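Local coordinates for protein aldehyde reductase YahK (Escherichia coli, PDB 1UUF) that reduces a wide range of aldehydes to the corresponding alcohols, strongly preferring NADPH over NADH, and binds two zinc ions per subunit, at residues E83-V88 with A172-L177; A179-Y184 with P318-M323; V221-T226 with L237-V242. One frame throughout, in Å; residues are numbered along the deposited sequence.

Overall arrangement
Contacts 1 and 2 adjoin, their centres about 12 Å apart, and both draw on helix 176-189. They meet directly where E83 OE2 accepts a probable hydrogen bond from A179 N at 3.0 Å and where the M323 CE methyl packs on L176 O at 3.2 Å. Between them in sequence comes C178, which with C60 and H82 holds the catalytic zinc; at their nearest atoms, the side chains of E83 in contact 1 and I181 in contact 2 are about 5 Å and about 8 Å from that ion. Contact 3 stands apart at the edge of the parallel coenzyme-domain sheet, its centre about 26 Å from that of contact 1 and about 21 Å from that of contact 2.

Contact 1. Residues E83-V88 with A172-L177; sequences EIVGRV and AVAPLL
E83 and V85, on one chain segment, meet the A174-P175 turn and L177 on the other through van der Waals contacts, with no hydrogen bond across. V85 CG1 rests on A174 CA at 3.6 Å and reaches L177 CD2 at 4.0 Å, while CG2 of the same valine touches the A174 methyl. With chi1 -64°, CG1 turns to A174 CA and L177 while CG2 turns to the A174 methyl. E83 lies across P175 at about a right angle, its OE1 3.4 Å from P175 CA. Its CB sits 3.3 Å from A174 O, and L177 CB packs on E83 CA at 3.8 Å. E83 OE2 and P175 O, 3.4 Å apart, are both acceptors, so their proximity is not a bond.

Strand 84-91 belongs to the GroES-like domain of the zinc-containing alcohol dehydrogenases, and here E83 and V85 lie against the linker between helices 170-173 and 176-189. The second helix carries C178, a ligand of the catalytic zinc, and E83 follows H82, another ligand, in sequence.

The carboxylate is fixed from outside the contact: OE1 forms a salt bridge with R359 and OE2 accepts from A179 N in helix 176-189. With CG anti to the carbonyl carbon (chi1 -64°), the extended acid reaches across P175 to these donors. Further out, strand 49-58 pairs with the backbone of E83 and V85.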
ATOM      1  N   GLU A  83     -13.932  -3.527  24.770  1.00 11.00           N
ATOM      2  CA  GLU A  83     -13.621  -2.116  24.986  1.00 10.66           C
ATOM      3  C   GLU A  83     -13.984  -2.004  26.463  1.00  9.94           C
ATOM      4  O   GLU A  83     -14.951  -1.349  26.850  1.00  9.99           O
ATOM      5  CB  GLU A  83     -14.504  -1.212  24.119  1.00 11.72           C
ATOM      6  CG  GLU A  83     -14.270  -1.397  22.619  1.00 12.69           C
ATOM      7  CD  GLU A  83     -14.894  -0.298  21.775  1.00 15.53           C
ATOM      8  OE1 GLU A  83     -15.971   0.208  22.153  1.00 14.61           O
ATOM      9  OE2 GLU A  83     -14.313   0.048  20.723  1.00 14.45           O
ATOM     10  N   ILE A  84     -13.176  -2.685  27.269  1.00 10.56           N
ATOM     11  CA  ILE A  84     -13.362  -2.817  28.713  1.00 10.37           C
ATOM     12  C   ILE A  84     -12.582  -1.890  29.641  1.00  9.70           C
ATOM     13  O   ILE A  84     -11.376  -1.715  29.488  1.00 10.24           O
ATOM     14  CB  ILE A  84     -13.011  -4.270  29.131  1.00  9.69           C
ATOM     15  CG1 ILE A  84     -13.872  -5.258  28.340  1.00  9.51           C
ATOM     16  CG2 ILE A  84     -13.214  -4.468  30.631  1.00  9.52           C
ATOM     17  CD1 ILE A  84     -13.334  -6.684  28.358  1.00 12.89           C
ATOM     18  N   VAL A  85     -13.282  -1.320  30.620  1.00 10.73           N
ATOM     19  CA  VAL A  85     -12.646  -0.484  31.633  1.00  9.89           C
ATOM     20  C   VAL A  85     -13.241  -0.873  32.978  1.00 10.71           C
ATOM     21  O   VAL A  85     -14.420  -1.213  33.070  1.00 10.57           O
ATOM     22  CB  VAL A  85     -12.857   1.030  31.393  1.00 10.06           C
ATOM     23  CG1 VAL A  85     -12.197   1.438  30.092  1.00 11.14           C
ATOM     24  CG2 VAL A  85     -14.340   1.370  31.393  1.00 11.84           C
ATOM     25  N   GLY A  86     -12.419  -0.848  34.018  1.00 11.22           N
ATOM     26  CA  GLY A  86     -12.910  -1.215  35.333  1.00 12.90           C
ATOM     27  C   GLY A  86     -11.883  -0.954  36.411  1.00 13.81           C
ATOM     28  O   GLY A  86     -10.954  -0.174  36.213  1.00 12.50           O
ATOM     29  N   ARG A  87     -12.042  -1.624  37.547  1.00 14.25           N
ATOM     30  CA  ARG A  87     -11.128  -1.452  38.668  1.00 16.38           C
ATOM     31  C   ARG A  87     -10.515  -2.782  39.090  1.00 15.92           C
ATOM     32  O   ARG A  87     -11.190  -3.809  39.101  1.00 14.51           O
ATOM     33  CB  ARG A  87     -11.874  -0.827  39.850  1.00 18.71           C
ATOM     34  CG  ARG A  87     -12.457   0.551  39.550  1.00 24.00           C
ATOM     35  CD  ARG A  87     -13.236   1.105  40.737  1.00 28.38           C
ATOM     36  NE  ARG A  87     -13.716   2.466  40.496  1.00 31.58           N
ATOM     37  CZ  ARG A  87     -14.625   2.794  39.583  1.00 33.05           C
ATOM     38  NH1 ARG A  87     -14.993   4.061  39.439  1.00 33.82           N
ATOM     39  NH2 ARG A  87     -15.172   1.859  38.814  1.00 33.39           N
ATOM     40  N   VAL A  88      -9.233  -2.758  39.432  1.00 13.84           N
ATOM     41  CA  VAL A  88      -8.543  -3.970  39.857  1.00 15.23           C
ATOM     42  C   VAL A  88      -9.076  -4.412  41.215  1.00 16.94           C
ATOM     43  O   VAL A  88      -9.131  -3.621  42.158  1.00 16.61           O
ATOM     44  CB  VAL A  88      -7.022  -3.741  39.959  1.00 16.01           C
ATOM     45  CG1 VAL A  88      -6.332  -5.008  40.463  1.00 14.60           C
ATOM     46  CG2 VAL A  88      -6.469  -3.348  38.593  1.00 15.71           C
ATOM     47  N   ALA A 172     -16.614   6.964  29.146  1.00  9.74           N
ATOM     48  CA  ALA A 172     -16.235   7.579  27.876  1.00 11.17           C
ATOM     49  C   ALA A 172     -14.857   7.128  27.404  1.00 12.14           C
ATOM     50  O   ALA A 172     -14.508   7.296  26.234  1.00 11.94           O
ATOM     51  CB  ALA A 172     -16.281   9.099  28.000  1.00 11.85           C
ATOM     52  N   VAL A 173     -14.072   6.560  28.317  1.00 10.65           N
ATOM     53  CA  VAL A 173     -12.741   6.063  27.979  1.00 10.90           C
ATOM     54  C   VAL A 173     -12.829   4.668  27.346  1.00 11.90           C
ATOM     55  O   VAL A 173     -11.990   4.286  26.528  1.00 10.87           O
ATOM     56  CB  VAL A 173     -11.855   5.979  29.250  1.00 12.04           C
ATOM     57  CG1 VAL A 173     -10.563   5.234  28.950  1.00 11.71           C
ATOM     58  CG2 VAL A 173     -11.554   7.381  29.757  1.00  9.89           C
ATOM     59  N   ALA A 174     -13.865   3.922  27.718  1.00 11.05           N
ATOM     60  CA  ALA A 174     -14.051   2.561  27.233  1.00 10.20           C
ATOM     61  C   ALA A 174     -13.798   2.332  25.737  1.00  9.54           C
ATOM     62  O   ALA A 174     -12.992   1.480  25.372  1.00  9.17           O
ATOM     63  CB  ALA A 174     -15.446   2.063  27.619  1.00  9.84           C
ATOM     64  N   PRO A 175     -14.466   3.096  24.853  1.00 11.43           N
ATOM     65  CA  PRO A 175     -14.265   2.913  23.409  1.00 10.31           C
ATOM     66  C   PRO A 175     -12.827   3.108  22.918  1.00 11.62           C
ATOM     67  O   PRO A 175     -12.472   2.668  21.824  1.00 11.43           O
ATOM     68  CB  PRO A 175     -15.230   3.930  22.793  1.00 12.37           C
ATOM     69  CG  PRO A 175     -16.311   4.051  23.834  1.00 10.67           C
ATOM     70  CD  PRO A 175     -15.496   4.120  25.105  1.00 10.37           C
ATOM     71  N   LEU A 176     -11.996   3.766  23.715  1.00 11.85           N
ATOM     72  CA  LEU A 176     -10.615   3.981  23.311  1.00  9.91           C
ATOM     73  C   LEU A 176      -9.881   2.647  23.184  1.00 10.96           C
ATOM     74  O   LEU A 176      -8.967   2.513  22.376  1.00 10.89           O
ATOM     75  CB  LEU A 176      -9.892   4.866  24.331  1.00 12.08           C
ATOM     76  CG  LEU A 176     -10.404   6.302  24.495  1.00 10.91           C
ATOM     77  CD1 LEU A 176      -9.514   7.051  25.481  1.00 10.17           C
ATOM     78  CD2 LEU A 176     -10.399   7.005  23.154  1.00 12.18           C
ATOM     79  N   LEU A 177     -10.300   1.660  23.972  1.00  9.29           N
ATOM     80  CA  LEU A 177      -9.655   0.348  23.965  1.00 10.36           C
ATOM     81  C   LEU A 177      -9.697  -0.422  22.644  1.00 11.72           C
ATOM     82  O   LEU A 177      -8.962  -1.397  22.467  1.00 10.50           O
ATOM     83  CB  LEU A 177     -10.207  -0.503  25.111  1.00  9.35           C
ATOM     84  CG  LEU A 177      -9.616  -0.176  26.497  1.00 10.50           C
ATOM     85  CD1 LEU A 177      -8.113  -0.448  26.493  1.00 13.43           C
ATOM     86  CD2 LEU A 177      -9.885   1.277  26.867  1.00  9.80           C
TER

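Contact 2. Residues A179-Y184 with P318-M323; sequences AGITTY and PETQEM
Y184 and M323 bury the largest areas here, and meet as aromatic face against thioether chain. M323 CB stands over the ring of Y184, 3.7 Å from its centroid and almost on the ring normal, a CH-pi contact. SD lies obliquely, 5.0 Å from the centroid, in a Met-aromatic contact. The methionine and tyrosine side chains run past each other in opposite directions, so SD passes the ring and ends against the backbone of helix 176-189, 3.2 Å from I181 N.

At the ring's edge, near its plane, lie E319 CG and E322 OE1. Y184 OH donates to E322 OE1 at 2.8 Å, meeting the oxygen on its anti side and 27° out of the carboxylate plane; R188 also hydrogen-bonds to this hydroxyl. The ring extends across to helix 317-330 because its CG is anti to the backbone N (chi1 -177°).

The pair joins helix 176-189, which carries the zinc ligand C178 in its first turn, to helix 317-330; their local axes cross at 104°, 9.9 Å apart at closest. Replacing Y184 with an alanine would probably open a gap beside M323 CB and leave E322 OE1 without its hydroxyl partner.

I181 supplies the third large area. Its CD1 packs on E319 CG at 3.8 Å, its CG1 lies beside T320 OG1, and its CB faces M323 SD. The T320 and E319 side chains are anchored elsewhere: T320 OG1 bonds to G316 O, and E319 OE1 to S185 OG. At G180, whose carbonyl carbon lies 3.4 Å from M323 SD, a side chain would point toward M323.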
ATOM      1  N   ALA A 179     -11.917   1.101  19.329  1.00 12.01           N
ATOM      2  CA  ALA A 179     -12.154   2.144  18.342  1.00 11.39           C
ATOM      3  C   ALA A 179     -11.018   3.159  18.383  1.00 12.04           C
ATOM      4  O   ALA A 179     -10.527   3.604  17.345  1.00 12.87           O
ATOM      5  CB  ALA A 179     -13.483   2.836  18.612  1.00 12.89           C
ATOM      6  N   GLY A 180     -10.593   3.516  19.590  1.00 10.99           N
ATOM      7  CA  GLY A 180      -9.519   4.483  19.721  1.00 10.47           C
ATOM      8  C   GLY A 180      -8.192   4.008  19.153  1.00 10.24           C
ATOM      9  O   GLY A 180      -7.635   4.629  18.246  1.00 11.51           O
ATOM     10  N   ILE A 181      -7.678   2.898  19.667  1.00  8.72           N
ATOM     11  CA  ILE A 181      -6.390   2.412  19.188  1.00  9.69           C
ATOM     12  C   ILE A 181      -6.414   2.035  17.705  1.00  9.33           C
ATOM     13  O   ILE A 181      -5.416   2.203  17.005  1.00  9.67           O
ATOM     14  CB  ILE A 181      -5.888   1.221  20.046  1.00  9.33           C
ATOM     15  CG1 ILE A 181      -4.496   0.787  19.582  1.00  9.27           C
ATOM     16  CG2 ILE A 181      -6.869   0.069  19.969  1.00 10.36           C
ATOM     17  CD1 ILE A 181      -3.430   1.869  19.697  1.00 10.35           C
ATOM     18  N   THR A 182      -7.551   1.545  17.219  1.00 10.16           N
ATOM     19  CA  THR A 182      -7.659   1.163  15.811  1.00  8.67           C
ATOM     20  C   THR A 182      -7.363   2.344  14.890  1.00  8.11           C
ATOM     21  O   THR A 182      -6.834   2.164  13.790  1.00  8.91           O
ATOM     22  CB  THR A 182      -9.058   0.591  15.507  1.00 10.47           C
ATOM     23  OG1 THR A 182      -9.198  -0.658  16.191  1.00  9.26           O
ATOM     24  CG2 THR A 182      -9.251   0.364  14.010  1.00 10.94           C
ATOM     25  N   THR A 183      -7.697   3.551  15.335  1.00  9.33           N
ATOM     26  CA  THR A 183      -7.429   4.734  14.521  1.00  8.93           C
ATOM     27  C   THR A 183      -6.125   5.406  14.943  1.00 10.26           C
ATOM     28  O   THR A 183      -5.394   5.945  14.110  1.00 11.48           O
ATOM     29  CB  THR A 183      -8.604   5.755  14.584  1.00  9.86           C
ATOM     30  OG1 THR A 183      -8.869   6.122  15.944  1.00 10.57           O
ATOM     31  CG2 THR A 183      -9.862   5.143  13.990  1.00 10.99           C
ATOM     32  N   TYR A 184      -5.821   5.359  16.237  1.00 10.11           N
ATOM     33  CA  TYR A 184      -4.599   5.965  16.751  1.00  9.61           C
ATOM     34  C   TYR A 184      -3.364   5.307  16.146  1.00 10.06           C
ATOM     35  O   TYR A 184      -2.432   5.987  15.717  1.00  9.68           O
ATOM     36  CB  TYR A 184      -4.531   5.812  18.273  1.00  9.10           C
ATOM     37  CG  TYR A 184      -3.329   6.467  18.917  1.00 11.49           C
ATOM     38  CD1 TYR A 184      -3.362   7.809  19.295  1.00 13.54           C
ATOM     39  CD2 TYR A 184      -2.164   5.738  19.166  1.00 11.74           C
ATOM     40  CE1 TYR A 184      -2.264   8.412  19.912  1.00 13.70           C
ATOM     41  CE2 TYR A 184      -1.061   6.332  19.776  1.00 14.69           C
ATOM     42  CZ  TYR A 184      -1.120   7.666  20.147  1.00 14.13           C
ATOM     43  OH  TYR A 184      -0.032   8.254  20.750  1.00 17.05           O
ATOM     44  N   PRO A 318       1.897  -1.796  24.043  1.00 12.38           N
ATOM     45  CA  PRO A 318       2.640  -0.567  24.338  1.00 13.09           C
ATOM     46  C   PRO A 318       2.001   0.683  23.733  1.00 13.53           C
ATOM     47  O   PRO A 318       1.900   1.715  24.398  1.00 13.81           O
ATOM     48  CB  PRO A 318       4.019  -0.852  23.754  1.00 14.96           C
ATOM     49  CG  PRO A 318       4.162  -2.321  23.970  1.00 14.58           C
ATOM     50  CD  PRO A 318       2.806  -2.852  23.564  1.00 13.59           C
ATOM     51  N   GLU A 319       1.568   0.594  22.478  1.00 12.32           N
ATOM     52  CA  GLU A 319       0.957   1.753  21.837  1.00 12.03           C
ATOM     53  C   GLU A 319      -0.423   2.054  22.402  1.00 10.18           C
ATOM     54  O   GLU A 319      -0.841   3.210  22.437  1.00  9.92           O
ATOM     55  CB  GLU A 319       0.858   1.555  20.324  1.00 12.57           C
ATOM     56  CG  GLU A 319       0.308   2.780  19.609  1.00 14.73           C
ATOM     57  CD  GLU A 319       0.437   2.684  18.105  1.00 14.07           C
ATOM     58  OE1 GLU A 319      -0.010   1.666  17.539  1.00 15.64           O
ATOM     59  OE2 GLU A 319       0.981   3.628  17.491  1.00 15.60           O
ATOM     60  N   THR A 320      -1.140   1.018  22.829  1.00  8.11           N
ATOM     61  CA  THR A 320      -2.457   1.224  23.413  1.00  9.37           C
ATOM     62  C   THR A 320      -2.258   2.020  24.703  1.00 10.19           C
ATOM     63  O   THR A 320      -3.041   2.906  25.018  1.00 10.01           O
ATOM     64  CB  THR A 320      -3.157  -0.121  23.720  1.00  8.99           C
ATOM     65  OG1 THR A 320      -3.226  -0.899  22.521  1.00  9.89           O
ATOM     66  CG2 THR A 320      -4.583   0.112  24.220  1.00  8.06           C
ATOM     67  N   GLN A 321      -1.198   1.707  25.444  1.00 10.77           N
ATOM     68  CA  GLN A 321      -0.917   2.435  26.677  1.00  9.00           C
ATOM     69  C   GLN A 321      -0.529   3.876  26.358  1.00 10.47           C
ATOM     70  O   GLN A 321      -0.943   4.806  27.051  1.00 11.39           O
ATOM     71  CB  GLN A 321       0.219   1.776  27.461  1.00 10.90           C
ATOM     72  CG  GLN A 321       0.448   2.432  28.824  1.00 10.32           C
ATOM     73  CD  GLN A 321      -0.771   2.322  29.725  1.00 12.95           C
ATOM     74  OE1 GLN A 321      -1.092   1.241  30.214  1.00 11.51           O
ATOM     75  NE2 GLN A 321      -1.462   3.440  29.939  1.00 12.85           N
ATOM     76  N   GLU A 322       0.274   4.054  25.315  1.00 11.04           N
ATOM     77  CA  GLU A 322       0.709   5.383  24.899  1.00 11.90           C
ATOM     78  C   GLU A 322      -0.517   6.215  24.547  1.00 12.56           C
ATOM     79  O   GLU A 322      -0.621   7.388  24.912  1.00 11.67           O
ATOM     80  CB  GLU A 322       1.619   5.282  23.672  1.00 14.23           C
ATOM     81  CG  GLU A 322       2.153   6.620  23.179  1.00 19.30           C
ATOM     82  CD  GLU A 322       2.856   6.504  21.840  1.00 23.10           C
ATOM     83  OE1 GLU A 322       2.182   6.617  20.793  1.00 24.12           O
ATOM     84  OE2 GLU A 322       4.086   6.288  21.836  1.00 25.46           O
ATOM     85  N   MET A 323      -1.447   5.595  23.828  1.00 11.54           N
ATOM     86  CA  MET A 323      -2.668   6.271  23.421  1.00 11.22           C
ATOM     87  C   MET A 323      -3.475   6.721  24.629  1.00 10.49           C
ATOM     88  O   MET A 323      -3.952   7.850  24.682  1.00  8.95           O
ATOM     89  CB  MET A 323      -3.527   5.344  22.565  1.00 11.50           C
ATOM     90  CG  MET A 323      -4.854   5.959  22.174  1.00 14.91           C
ATOM     91  SD  MET A 323      -6.039   4.719  21.666  1.00 18.51           S
ATOM     92  CE  MET A 323      -6.189   3.750  23.199  1.00 15.48           C
TER

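Contact 3. Residues V221-T226 with L237-V242; sequences VVAFTT and LGADEV
V222 and E241 project from one face of a parallel strand pair, while A223 and V242 project from the other. On the first face the valine and glutamate side chains cross at a slant: V222 CG2 packs against E241 CB at 4.0 Å and also lies near OE1 of the same glutamate. V222 CG2 and E241 CG each stand beside their own backbone N (E241 chi1 -68°), and with the glutamate extended beyond CG this brings OE1 against the valine methyl. On the other face the A239 methyl comes against the flank of the A223 methyl, CB to CB 3.7 Å; V242 CG2 approaches A223 CB more distantly, while V242 CG1 rests near A223 O. The parallel bridges V222-E241 and A223-V242 put these side chains in register on each face.

Strands 220-225 and 241-244, joined by helix 231-237, form a beta-alpha-beta unit in the Rossmann-type domain, with 241-244 the outermost strand at one end of the six-stranded parallel sheet in this chain. G238 closes the intervening helix in a Schellman motif; its positive phi of 124° would jam a CB against the preceding carbonyl O.

D240 holds V221 through both its carboxylate and its backbone N, just ahead of the strand. Its OD2 turns the anti lone pair to V221 N, accepting at 2.9 Å with an N-H...O angle of 162°. V221 O takes two donors, D240 N at 2.8 Å and E241 N at 3.2 Å; the latter is the straighter bond. V221 N and V221 O are thus both held by D240-E241. A223 N then donates to E241 O, continuing the ladder. Beyond the pair, A234 of helix 231-237 packs on A223 and V242, and I211 of helix 205-216 also reaches A223.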
ATOM      1  N   VAL A 221      -7.104  18.221   9.372  1.00 10.60           N
ATOM      2  CA  VAL A 221      -8.034  17.124   9.135  1.00 11.53           C
ATOM      3  C   VAL A 221      -9.229  17.402   8.234  1.00 11.89           C
ATOM      4  O   VAL A 221      -9.954  18.372   8.429  1.00 12.94           O
ATOM      5  CB  VAL A 221      -8.573  16.605  10.484  1.00 12.38           C
ATOM      6  CG1 VAL A 221      -9.484  15.402  10.267  1.00 13.79           C
ATOM      7  CG2 VAL A 221      -7.412  16.247  11.395  1.00 13.41           C
ATOM      8  N   VAL A 222      -9.420  16.533   7.246  1.00 10.56           N
ATOM      9  CA  VAL A 222     -10.550  16.639   6.334  1.00 11.67           C
ATOM     10  C   VAL A 222     -11.398  15.388   6.535  1.00 11.96           C
ATOM     11  O   VAL A 222     -10.911  14.269   6.360  1.00 11.58           O
ATOM     12  CB  VAL A 222     -10.106  16.696   4.860  1.00 11.69           C
ATOM     13  CG1 VAL A 222     -11.334  16.808   3.959  1.00 13.09           C
ATOM     14  CG2 VAL A 222      -9.181  17.884   4.640  1.00 12.92           C
ATOM     15  N   ALA A 223     -12.653  15.577   6.929  1.00  9.67           N
ATOM     16  CA  ALA A 223     -13.551  14.452   7.135  1.00  9.47           C
ATOM     17  C   ALA A 223     -14.396  14.255   5.892  1.00 10.19           C
ATOM     18  O   ALA A 223     -14.823  15.225   5.270  1.00 10.51           O
ATOM     19  CB  ALA A 223     -14.452  14.706   8.338  1.00 10.30           C
ATOM     20  N   PHE A 224     -14.634  12.995   5.536  1.00 10.57           N
ATOM     21  CA  PHE A 224     -15.440  12.663   4.369  1.00 10.32           C
ATOM     22  C   PHE A 224     -16.708  11.928   4.786  1.00 12.33           C
ATOM     23  O   PHE A 224     -16.656  10.961   5.549  1.00 12.13           O
ATOM     24  CB  PHE A 224     -14.655  11.772   3.398  1.00 10.00           C
ATOM     25  CG  PHE A 224     -13.460  12.437   2.787  1.00  9.91           C
ATOM     26  CD1 PHE A 224     -12.259  12.525   3.483  1.00 10.64           C
ATOM     27  CD2 PHE A 224     -13.536  12.979   1.511  1.00 10.71           C
ATOM     28  CE1 PHE A 224     -11.147  13.146   2.911  1.00 10.70           C
ATOM     29  CE2 PHE A 224     -12.429  13.602   0.928  1.00 10.74           C
ATOM     30  CZ  PHE A 224     -11.234  13.684   1.631  1.00 12.15           C
ATOM     31  N   THR A 225     -17.844  12.384   4.271  1.00 11.42           N
ATOM     32  CA  THR A 225     -19.125  11.756   4.571  1.00 16.05           C
ATOM     33  C   THR A 225     -19.856  11.542   3.252  1.00 15.57           C
ATOM     34  O   THR A 225     -19.503  12.147   2.248  1.00 15.83           O
ATOM     35  CB  THR A 225     -19.995  12.653   5.464  1.00 18.72           C
ATOM     36  OG1 THR A 225     -21.194  11.953   5.817  1.00 23.55           O
ATOM     37  CG2 THR A 225     -20.363  13.932   4.724  1.00 19.33           C
ATOM     38  N   THR A 226     -20.870  10.682   3.255  1.00 19.16           N
ATOM     39  CA  THR A 226     -21.637  10.416   2.043  1.00 21.24           C
ATOM     40  C   THR A 226     -22.989  11.126   2.067  1.00 24.32           C
ATOM     41  O   THR A 226     -23.792  10.975   1.146  1.00 24.60           O
ATOM     42  CB  THR A 226     -21.875   8.905   1.850  1.00 23.16           C
ATOM     43  OG1 THR A 226     -22.464   8.357   3.034  1.00 22.72           O
ATOM     44  CG2 THR A 226     -20.563   8.192   1.562  1.00 22.95           C
ATOM     45  N   LEU A 237     -16.702  17.560  15.623  1.00 16.37           N
ATOM     46  CA  LEU A 237     -15.730  16.587  16.119  1.00 16.06           C
ATOM     47  C   LEU A 237     -14.289  17.079  16.023  1.00 17.19           C
ATOM     48  O   LEU A 237     -13.394  16.525  16.662  1.00 17.80           O
ATOM     49  CB  LEU A 237     -15.873  15.265  15.359  1.00 15.16           C
ATOM     50  CG  LEU A 237     -17.056  14.381  15.763  1.00 16.56           C
ATOM     51  CD1 LEU A 237     -17.331  13.356  14.678  1.00 14.75           C
ATOM     52  CD2 LEU A 237     -16.750  13.698  17.092  1.00 15.11           C
ATOM     53  N   GLY A 238     -14.061  18.111  15.217  1.00 16.57           N
ATOM     54  CA  GLY A 238     -12.718  18.646  15.092  1.00 16.72           C
ATOM     55  C   GLY A 238     -12.158  18.686  13.686  1.00 17.47           C
ATOM     56  O   GLY A 238     -10.988  19.018  13.492  1.00 19.35           O
ATOM     57  N   ALA A 239     -12.978  18.349  12.698  1.00 15.86           N
ATOM     58  CA  ALA A 239     -12.509  18.375  11.321  1.00 15.93           C
ATOM     59  C   ALA A 239     -12.351  19.826  10.887  1.00 16.19           C
ATOM     60  O   ALA A 239     -13.221  20.655  11.157  1.00 16.66           O
ATOM     61  CB  ALA A 239     -13.501  17.659  10.413  1.00 17.25           C
ATOM     62  N   ASP A 240     -11.237  20.134  10.230  1.00 14.53           N
ATOM     63  CA  ASP A 240     -10.990  21.491   9.756  1.00 16.12           C
ATOM     64  C   ASP A 240     -11.801  21.739   8.494  1.00 15.88           C
ATOM     65  O   ASP A 240     -12.201  22.870   8.209  1.00 15.43           O
ATOM     66  CB  ASP A 240      -9.505  21.691   9.462  1.00 17.43           C
ATOM     67  CG  ASP A 240      -8.651  21.558  10.702  1.00 21.42           C
ATOM     68  OD1 ASP A 240      -8.850  22.354  11.643  1.00 21.91           O
ATOM     69  OD2 ASP A 240      -7.789  20.658  10.739  1.00 21.06           O
ATOM     70  N   GLU A 241     -12.028  20.669   7.739  1.00 13.62           N
ATOM     71  CA  GLU A 241     -12.803  20.735   6.504  1.00 14.63           C
ATOM     72  C   GLU A 241     -13.639  19.469   6.396  1.00 13.98           C
ATOM     73  O   GLU A 241     -13.281  18.432   6.953  1.00 10.84           O
ATOM     74  CB  GLU A 241     -11.888  20.813   5.280  1.00 16.42           C
ATOM     75  CG  GLU A 241     -11.085  22.096   5.137  1.00 20.17           C
ATOM     76  CD  GLU A 241     -10.243  22.100   3.870  1.00 23.11           C
ATOM     77  OE1 GLU A 241      -9.173  21.454   3.849  1.00 23.01           O
ATOM     78  OE2 GLU A 241     -10.662  22.740   2.886  1.00 24.57           O
ATOM     79  N   VAL A 242     -14.751  19.561   5.677  1.00 13.03           N
ATOM     80  CA  VAL A 242     -15.618  18.414   5.476  1.00 13.09           C
ATOM     81  C   VAL A 242     -15.970  18.312   4.001  1.00 14.54           C
ATOM     82  O   VAL A 242     -16.220  19.321   3.333  1.00 15.02           O
ATOM     83  CB  VAL A 242     -16.919  18.523   6.303  1.00 12.66           C
ATOM     84  CG1 VAL A 242     -17.796  17.312   6.044  1.00 14.31           C
ATOM     85  CG2 VAL A 242     -16.585  18.611   7.782  1.00 14.16           C
TER